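Local coordinates for In2-1 family protein, glutathione transferase lambda3 (Populus trichocarpa, PDB 4PQI) that probably catalyses glutathione-dependent thiol-transfer reactions as a monomeric plant glutathione transferase of the lambda class, at residues R51-L56 / N216-Y221; D8-E13 / Y221-T226. One frame throughout, in Å; residues are numbered along the deposited sequence.

Both contacts gather around the short helix 219-222 in the same part of the monomer, with centres about 5 Å apart. Along the chain the order is 8-13, 51-56, 216-221 and 221-226, so contact 2 brackets contact 1, and Y221 belongs to both. Contact 1 sets the C-terminal end of helix 42-54, from the thioredoxin-like N-terminal domain, against the start of helix 219-222; contact 2 brings the loop between helix 4-7 and strand 33-37 alongside the turn K222-K225 at the C-terminal side of that short helix. A salt bridge from R51 to E13 ties the two together. Segments distant in sequence thus join the N-terminal loop, helix 42-54 and helix 219-222.

Contact 1: residues R51-L56 / N216-Y221; sequences RNFKGL and NKIEAY. With CA (calcium ion), chain E.
N52 and A220 meet first through their beta carbons, and the rest of the asparagine follows the backbone of its partner. N52 CB rests 3.8 Å from A220 CB. Its CG, held beside the backbone N by a first torsion of -68°, comes to 4.1 Å from A220 O. At the tip, N52 ND2 donates a weak hydrogen bond of 3.3 Å to A220 O; it is nearly straight, at 167° at the hydrogen, but long. One short side chain therefore supplies both apolar contact and a polar tie to the first turn of helix 219-222.

A220 CB points at helix 42-54 and reaches within 3.5 Å of F53 N. The CA atoms of F53 and A220 are 5.1 Å apart, a close approach consistent with the small size of the alanine methyl. F53 turns its ring away from N52, its CG anti to the backbone N (chi1 -166°), and the ring presents its edge to helix 219-222. F53 CD1 lies 4.0 Å from I218 CG2, while A220 CB sits near the same ring edge. I218 is the N-cap residue of the short helix, and A4 and L7 of helix 4-7 extend this apolar patch. All four touching residues are buried.

Just beyond the contact, helix 42-54 ends in a Schellman motif. G55 takes a positive phi, and L56 N bonds back to R51 O while G55 N bonds to N52 O. G55 O, pointing away from 216-221, binds a calcium ion at 2.4 Å together with four waters and E59. The packing is a buried junction between two helix ends of the glutathione transferase fold: helix 42-54, which follows the first strand of the thioredoxin-like domain, meets helix 219-222 of the C-terminal region.

Contact 2: residues D8-E13 / Y221-T226; sequences DKSVPE and YKQTKT
D8 OD1 is gripped twice by S10, the serine that also lies beside Q223 across the contact. S10 N donates to D8 OD1 at 3.0 Å, the bond that defines an Asx turn, and S10 OG donates to the same oxygen over an equal length. Both donors come from one face of the carboxylate, well above its plane, a double hold that would restrict rotation of the group. The other carboxylate oxygen, D8 OD2, accepts from the backbone N of A220, so a single aspartate both shapes the start of the 8-13 segment and fastens it to helix 219-222.

Q223 carries the contact from the other side. Its CG stands beside the backbone N (chi1 -64°) and the chain beyond is extended, which carries the flat amide across to the backbone of V11 and P12. Q223 CD lies 3.5 Å from V11 O, a carbonyl that also accepts a hydrogen bond from Q57. The first side-chain bonds of V11 and P12 point away from 221-226, so here the glutamine meets main chain more than side chain.

The base from which Q223 reaches is a type I turn from K222 to K225, crossed by a bond of 3.3 Å from K225 N to K222 O. Just before it, Y221 O forms a separate grip, accepting from T224 N and, at 2.7 Å, from T224 OG1, the hydroxyl approaching in the carbonyl plane on a lone pair. K225 CG lies over one face of the Y221 ring, 3.6 Å above its plane and offset toward the rim. The pairing is a surface one: the 8-13 loop, between helix 4-7 and strand 33-37, runs beside helix 219-222, while T224 packs on W48 and bonds through OG1 to Q45, both of helix 42-54, and Y221 reaches I183 of helix 177-197.

Contact 1: residues R51-L56 / N216-Y221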
loop_
_atom_site.group_PDB
_atom_site.type_symbol
_atom_site.label_atom_id
_atom_site.label_comp_id
_atom_site.label_asym_id
_atom_site.label_seq_id
_atom_site.Cartn_x
_atom_site.Cartn_y
_atom_site.Cartn_z
ATOM N N ARG A 51 -0.658 9.022 3.481
ATOM C CA ARG A 51 -1.126 10.402 3.296
ATOM C C ARG A 51 -2.383 10.680 4.112
ATOM O O ARG A 51 -2.486 11.697 4.815
ATOM C CB ARG A 51 -1.421 10.639 1.811
ATOM C CG ARG A 51 -2.153 11.935 1.475
ATOM C CD ARG A 51 -2.484 11.926 -0.019
ATOM N NE ARG A 51 -3.367 13.000 -0.468
ATOM C CZ ARG A 51 -4.690 12.907 -0.592
ATOM N NH1 ARG A 51 -5.341 11.800 -0.256
ATOM N NH2 ARG A 51 -5.372 13.947 -1.035
ATOM N N ASN A 52 -3.335 9.757 4.001
ATOM C CA ASN A 52 -4.623 9.866 4.668
ATOM C C ASN A 52 -4.465 9.834 6.191
ATOM O O ASN A 52 -4.917 10.744 6.889
ATOM C CB ASN A 52 -5.566 8.751 4.190
ATOM C CG ASN A 52 -5.988 8.911 2.719
ATOM O OD1 ASN A 52 -5.636 9.892 2.060
ATOM N ND2 ASN A 52 -6.736 7.935 2.204
ATOM N N PHE A 53 -3.809 8.796 6.697
ATOM C CA PHE A 53 -3.646 8.628 8.140
ATOM C C PHE A 53 -2.976 9.825 8.827
ATOM O O PHE A 53 -3.438 10.285 9.873
ATOM C CB PHE A 53 -2.878 7.347 8.448
ATOM C CG PHE A 53 -2.960 6.938 9.882
ATOM C CD1 PHE A 53 -3.975 6.092 10.319
ATOM C CD2 PHE A 53 -2.032 7.404 10.803
ATOM C CE1 PHE A 53 -4.062 5.712 11.647
ATOM C CE2 PHE A 53 -2.114 7.029 12.140
ATOM C CZ PHE A 53 -3.125 6.177 12.557
ATOM N N LYS A 54 -1.909 10.347 8.233
ATOM C CA LYS A 54 -1.189 11.463 8.843
ATOM C C LYS A 54 -1.940 12.800 8.723
ATOM O O LYS A 54 -1.560 13.800 9.347
ATOM C CB LYS A 54 0.247 11.554 8.299
ATOM C CG LYS A 54 1.078 10.294 8.523
ATOM C CD LYS A 54 2.569 10.489 8.164
ATOM C CE LYS A 54 3.228 11.558 9.021
ATOM N NZ LYS A 54 3.749 11.017 10.316
ATOM N N GLY A 55 -3.023 12.796 7.950
ATOM C CA GLY A 55 -3.862 13.969 7.781
ATOM C C GLY A 55 -3.280 14.908 6.752
ATOM O O GLY A 55 -3.429 16.118 6.870
ATOM N N LEU A 56 -2.609 14.350 5.748
ATOM C CA LEU A 56 -1.934 15.159 4.727
ATOM C C LEU A 56 -2.700 15.275 3.399
ATOM O O LEU A 56 -2.101 15.498 2.350
ATOM C CB LEU A 56 -0.529 14.614 4.462
ATOM C CG LEU A 56 0.376 14.480 5.690
ATOM C CD1 LEU A 56 1.654 13.692 5.374
ATOM C CD2 LEU A 56 0.716 15.854 6.245
ATOM N N ASN A 216 -8.655 -3.147 8.674
ATOM C CA ASN A 216 -9.892 -2.738 8.022
ATOM C C ASN A 216 -10.840 -1.830 8.821
ATOM O O ASN A 216 -11.810 -1.315 8.260
ATOM C CB ASN A 216 -10.661 -3.949 7.482
ATOM C CG ASN A 216 -10.277 -4.287 6.053
ATOM O OD1 ASN A 216 -10.798 -3.704 5.106
ATOM N ND2 ASN A 216 -9.353 -5.223 5.896
ATOM N N LYS A 217 -10.572 -1.629 10.109
ATOM C CA LYS A 217 -11.364 -0.685 10.902
ATOM C C LYS A 217 -10.897 0.760 10.673
ATOM O O LYS A 217 -11.570 1.729 11.056
ATOM C CB LYS A 217 -11.274 -1.010 12.397
ATOM C CG LYS A 217 -11.730 -2.413 12.770
ATOM C CD LYS A 217 -11.637 -2.613 14.284
ATOM C CE LYS A 217 -11.753 -4.083 14.667
ATOM N NZ LYS A 217 -11.597 -4.267 16.150
ATOM N N ILE A 218 -9.744 0.902 10.038
ATOM C CA ILE A 218 -9.128 2.207 9.902
ATOM C C ILE A 218 -9.610 2.940 8.650
ATOM O O ILE A 218 -9.389 2.487 7.530
ATOM C CB ILE A 218 -7.593 2.075 9.909
ATOM C CG1 ILE A 218 -7.140 1.325 11.171
ATOM C CG2 ILE A 218 -6.929 3.447 9.791
ATOM C CD1 ILE A 218 -5.687 0.937 11.155
ATOM N N GLU A 219 -10.265 4.078 8.860
ATOM C CA GLU A 219 -10.836 4.877 7.775
ATOM C C GLU A 219 -9.808 5.253 6.706
ATOM O O GLU A 219 -10.114 5.235 5.515
ATOM C CB GLU A 219 -11.479 6.149 8.331
ATOM C CG GLU A 219 -12.678 5.901 9.230
ATOM C CD GLU A 219 -13.799 5.175 8.510
ATOM O OE1 GLU A 219 -13.906 5.319 7.271
ATOM O OE2 GLU A 219 -14.567 4.450 9.179
ATOM N N ALA A 220 -8.598 5.593 7.136
ATOM C CA ALA A 220 -7.544 5.978 6.203
ATOM C C ALA A 220 -7.333 4.882 5.156
ATOM O O ALA A 220 -7.132 5.169 3.976
ATOM C CB ALA A 220 -6.254 6.253 6.953
ATOM N N TYR A 221 -7.399 3.627 5.595
ATOM C CA TYR A 221 -7.263 2.503 4.678
ATOM C C TYR A 221 -8.521 2.246 3.846
ATOM O O TYR A 221 -8.416 2.069 2.639
ATOM C CB TYR A 221 -6.869 1.228 5.420
ATOM C CG TYR A 221 -6.954 -0.028 4.565
ATOM C CD1 TYR A 221 -6.190 -0.161 3.409
ATOM C CD2 TYR A 221 -7.794 -1.077 4.919
ATOM C CE1 TYR A 221 -6.258 -1.307 2.631
ATOM C CE2 TYR A 221 -7.877 -2.215 4.149
ATOM C CZ TYR A 221 -7.101 -2.327 3.005
ATOM O OH TYR A 221 -7.186 -3.468 2.241
HETATM CA CA CA E . -3.520 18.500 6.722
HETATM O O HOH W 1 -4.649 20.773 5.933
HETATM O O HOH W 2 -5.155 17.829 5.238
HETATM O O HOH W 3 -4.947 18.354 8.770
HETATM O O HOH W 4 -1.649 18.523 8.390
#

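Contact 2: residues D8-E13 / Y221-T226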
loop_
_atom_site.group_PDB
_atom_site.type_symbol
_atom_site.label_atom_id
_atom_site.label_comp_id
_atom_site.label_asym_id
_atom_site.label_seq_id
_atom_site.Cartn_x
_atom_site.Cartn_y
_atom_site.Cartn_z
ATOM N N ASP A 8 -6.228 8.160 13.682
ATOM C CA ASP A 8 -6.379 8.459 12.254
ATOM C C ASP A 8 -6.804 9.913 12.007
ATOM O O ASP A 8 -7.789 10.373 12.561
ATOM C CB ASP A 8 -7.435 7.500 11.693
ATOM C CG ASP A 8 -7.529 7.517 10.187
ATOM O OD1 ASP A 8 -6.861 8.340 9.525
ATOM O OD2 ASP A 8 -8.293 6.684 9.660
ATOM N N LYS A 9 -6.073 10.634 11.165
ATOM C CA LYS A 9 -6.399 12.036 10.913
ATOM C C LYS A 9 -7.060 12.260 9.553
ATOM O O LYS A 9 -7.230 13.398 9.118
ATOM C CB LYS A 9 -5.163 12.930 11.071
ATOM C CG LYS A 9 -4.851 13.321 12.518
ATOM C CD LYS A 9 -5.864 14.304 13.049
ATOM C CE LYS A 9 -5.600 14.653 14.504
ATOM N NZ LYS A 9 -6.639 15.583 15.035
ATOM N N SER A 10 -7.448 11.171 8.899
ATOM C CA SER A 10 -8.042 11.243 7.566
ATOM C C SER A 10 -9.461 11.772 7.615
ATOM O O SER A 10 -10.158 11.623 8.613
ATOM C CB SER A 10 -8.054 9.865 6.894
ATOM O OG SER A 10 -8.988 9.012 7.544
ATOM N N VAL A 11 -9.881 12.385 6.516
ATOM C CA VAL A 11 -11.272 12.776 6.333
ATOM C C VAL A 11 -11.788 12.186 5.011
ATOM O O VAL A 11 -10.989 11.846 4.129
ATOM C CB VAL A 11 -11.419 14.313 6.330
ATOM C CG1 VAL A 11 -11.092 14.880 7.712
ATOM C CG2 VAL A 11 -10.528 14.943 5.258
ATOM N N PRO A 12 -13.119 12.028 4.883
ATOM C CA PRO A 12 -13.734 11.646 3.605
ATOM C C PRO A 12 -13.242 12.556 2.488
ATOM O O PRO A 12 -13.084 13.762 2.692
ATOM C CB PRO A 12 -15.233 11.859 3.864
ATOM C CG PRO A 12 -15.382 11.603 5.301
ATOM C CD PRO A 12 -14.117 12.100 5.961
ATOM N N GLU A 13 -12.970 11.976 1.326
ATOM C CA GLU A 13 -12.369 12.735 0.249
ATOM C C GLU A 13 -13.061 12.458 -1.083
ATOM O O GLU A 13 -13.296 11.307 -1.447
ATOM C CB GLU A 13 -10.889 12.391 0.161
ATOM C CG GLU A 13 -10.121 13.166 -0.875
ATOM C CD GLU A 13 -8.640 12.852 -0.824
ATOM O OE1 GLU A 13 -7.856 13.576 -1.479
ATOM O OE2 GLU A 13 -8.265 11.875 -0.139
ATOM N N TYR A 221 -7.399 3.627 5.595
ATOM C CA TYR A 221 -7.263 2.503 4.678
ATOM C C TYR A 221 -8.521 2.246 3.846
ATOM O O TYR A 221 -8.416 2.069 2.639
ATOM C CB TYR A 221 -6.869 1.228 5.420
ATOM C CG TYR A 221 -6.954 -0.028 4.565
ATOM C CD1 TYR A 221 -6.190 -0.161 3.409
ATOM C CD2 TYR A 221 -7.794 -1.077 4.919
ATOM C CE1 TYR A 221 -6.258 -1.307 2.631
ATOM C CE2 TYR A 221 -7.877 -2.215 4.149
ATOM C CZ TYR A 221 -7.101 -2.327 3.005
ATOM O OH TYR A 221 -7.186 -3.468 2.241
ATOM N N LYS A 222 -9.692 2.210 4.494
ATOM C CA LYS A 222 -10.937 1.842 3.820
ATOM C C LYS A 222 -11.206 2.716 2.605
ATOM O O LYS A 222 -11.632 2.216 1.564
ATOM C CB LYS A 222 -12.131 1.898 4.786
ATOM C CG LYS A 222 -12.148 0.779 5.816
ATOM C CD LYS A 222 -13.473 0.734 6.574
ATOM C CE LYS A 222 -13.643 1.960 7.440
ATOM N NZ LYS A 222 -14.846 1.886 8.315
ATOM N N GLN A 223 -10.938 4.016 2.752
ATOM C CA GLN A 223 -11.046 5.002 1.680
ATOM C C GLN A 223 -10.252 4.672 0.408
ATOM O O GLN A 223 -10.527 5.240 -0.641
ATOM C CB GLN A 223 -10.597 6.379 2.193
ATOM C CG GLN A 223 -11.469 6.947 3.283
ATOM C CD GLN A 223 -11.033 8.323 3.727
ATOM O OE1 GLN A 223 -10.213 8.971 3.071
ATOM N NE2 GLN A 223 -11.580 8.782 4.853
ATOM N N THR A 224 -9.269 3.775 0.500
ATOM C CA THR A 224 -8.351 3.548 -0.622
ATOM C C THR A 224 -8.548 2.195 -1.306
ATOM O O THR A 224 -7.885 1.891 -2.306
ATOM C CB THR A 224 -6.891 3.602 -0.154
ATOM O OG1 THR A 224 -6.627 2.451 0.641
ATOM C CG2 THR A 224 -6.638 4.859 0.662
ATOM N N LYS A 225 -9.463 1.391 -0.769
ATOM C CA LYS A 225 -9.675 0.028 -1.255
ATOM C C LYS A 225 -10.193 -0.061 -2.695
ATOM O O LYS A 225 -11.044 0.718 -3.120
ATOM C CB LYS A 225 -10.586 -0.758 -0.300
ATOM C CG LYS A 225 -9.858 -1.190 0.967
ATOM C CD LYS A 225 -10.751 -1.970 1.927
ATOM C CE LYS A 225 -10.838 -3.430 1.541
ATOM N NZ LYS A 225 -11.546 -4.214 2.586
ATOM N N THR A 226 -9.674 -1.052 -3.418
ATOM C CA THR A 226 -9.931 -1.244 -4.840
ATOM C C THR A 226 -11.178 -2.106 -5.079
ATOM O O THR A 226 -11.634 -2.821 -4.184
ATOM C CB THR A 226 -8.681 -1.877 -5.525
ATOM O OG1 THR A 226 -8.735 -1.681 -6.945
ATOM C CG2 THR A 226 -8.563 -3.366 -5.199
#